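Local structure of anophensin (Anopheles stephensi, 6XMB) at residues 75-78 with 79-83. The protein acts as a mosquito salivary anticoagulant that blocks reciprocal activation of host factor XII and prekallikrein, preventing bradykinin release, and weakly inhibits the alternative complement pathway. Numbering follows the deposited sequence.
Sequences TFYA and GFSFN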
# COMPACT_ATOMS: atom_id res chain seq x y z
N THR A 75 0.19 -7.07 9.20
CA THR A 75 1.20 -6.78 10.22
C THR A 75 2.48 -6.21 9.61
O THR A 75 3.15 -5.40 10.25
CB THR A 75 1.52 -8.06 11.00
OG1 THR A 75 0.29 -8.65 11.43
CG2 THR A 75 2.38 -7.76 12.22
N PHE A 76 2.84 -6.64 8.40
CA PHE A 76 4.02 -6.07 7.75
C PHE A 76 3.77 -4.59 7.44
O PHE A 76 4.56 -3.73 7.84
CB PHE A 76 4.37 -6.91 6.51
CG PHE A 76 5.68 -6.51 5.80
CD1 PHE A 76 6.64 -5.72 6.41
CD2 PHE A 76 5.92 -6.94 4.50
CE1 PHE A 76 7.81 -5.37 5.73
CE2 PHE A 76 7.07 -6.60 3.82
CZ PHE A 76 8.02 -5.80 4.43
N TYR A 77 2.62 -4.26 6.85
CA TYR A 77 2.30 -2.86 6.56
C TYR A 77 2.21 -2.00 7.82
O TYR A 77 2.53 -0.80 7.77
CB TYR A 77 0.99 -2.72 5.79
CG TYR A 77 0.90 -1.33 5.17
CD1 TYR A 77 1.79 -0.95 4.16
CD2 TYR A 77 -0.03 -0.40 5.61
CE1 TYR A 77 1.74 0.31 3.60
CE2 TYR A 77 -0.09 0.86 5.05
CZ TYR A 77 0.80 1.21 4.04
OH TYR A 77 0.77 2.45 3.46
N ALA A 78 1.72 -2.56 8.93
CA ALA A 78 1.71 -1.81 10.18
C ALA A 78 3.12 -1.52 10.65
O ALA A 78 3.42 -0.40 11.09
CB ALA A 78 0.91 -2.56 11.24
N GLY A 79 4.02 -2.50 10.56
CA GLY A 79 5.40 -2.25 10.94
C GLY A 79 6.08 -1.23 10.05
O GLY A 79 6.87 -0.41 10.51
N PHE A 80 5.76 -1.27 8.75
CA PHE A 80 6.36 -0.33 7.81
C PHE A 80 5.85 1.08 8.04
O PHE A 80 6.58 2.05 7.79
CB PHE A 80 6.06 -0.80 6.37
CG PHE A 80 6.53 0.14 5.30
CD1 PHE A 80 7.89 0.41 5.13
CD2 PHE A 80 5.62 0.73 4.43
CE1 PHE A 80 8.33 1.27 4.12
CE2 PHE A 80 6.06 1.59 3.41
CZ PHE A 80 7.41 1.86 3.26
N SER A 81 4.63 1.22 8.56
CA SER A 81 3.99 2.53 8.63
C SER A 81 3.77 3.01 10.06
O SER A 81 4.72 3.38 10.76
CB SER A 81 2.65 2.47 7.88
OG SER A 81 1.80 1.47 8.43
N PHE A 82 2.51 3.00 10.50
CA PHE A 82 2.13 3.68 11.73
C PHE A 82 2.68 3.01 12.98
O PHE A 82 2.71 3.65 14.04
CB PHE A 82 0.61 3.78 11.82
CG PHE A 82 -0.09 2.45 11.78
CD1 PHE A 82 -0.22 1.67 12.93
CD2 PHE A 82 -0.63 1.98 10.59
CE1 PHE A 82 -0.87 0.45 12.89
CE2 PHE A 82 -1.27 0.75 10.54
CZ PHE A 82 -1.40 -0.01 11.69
N ASN A 83 3.12 1.75 12.90
CA ASN A 83 3.57 1.05 14.09
C ASN A 83 5.09 0.96 14.17
O ASN A 83 5.62 0.12 14.92
CB ASN A 83 2.95 -0.34 14.17
CG ASN A 83 2.67 -0.77 15.60
OD1 ASN A 83 3.56 -1.29 16.28
ND2 ASN A 83 1.45 -0.54 16.07
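Tyr77 and Phe80 meet on the last turn of the helix, where CE1 of the tyrosine comes to CD2 at the edge of the buried Phe80 ring, 4.0 Å away. Both rings also touch Tyr28 of helix 6-49, edge-to-face for Tyr77 and with planes some 20° apart for Phe80, while Phe80 and Phe76 reach across to Leu95 of helix 92-116. The Tyr77 ring further meets its own counterpart, Tyr77 of the second subunit.

Regular helical bonding persists through Phe80, whose N lies 2.9 Å from Phe76 O, nearly in line with the C=O bond. This is the C-terminal end of helix 59-80, the second of the chain's three helices, and Ser81 is where the backbone leaves helical geometry. With chi1 at 58°, the Ser81 hydroxyl turns back between its own N and carbonyl carbon, over one face of the Tyr77 ring, and OG donates to Tyr77 O at 2.5 Å, so short that the exact length is doubtful. The backbone N of Ser81 adds only a weak bond to that same oxygen. Ala78 O takes two donors from opposite faces of its carbonyl plane: Ser81 N at 3.2 Å, well above the plane, and Asn83 N at 2.8 Å, tilted from it by just 23°.

Toward solvent the packing thins to Phe82 and the Asn83 CB against Ala78. Phe82 lays a face over Ala78 CA, 4.2 Å from the ring centroid in a CH-pi contact, and its CZ sits 3.5 Å from Ala78 CB. Phe82 and Asn83 are both exposed; the asparagine's CB faces Ala78, but its amide heads away.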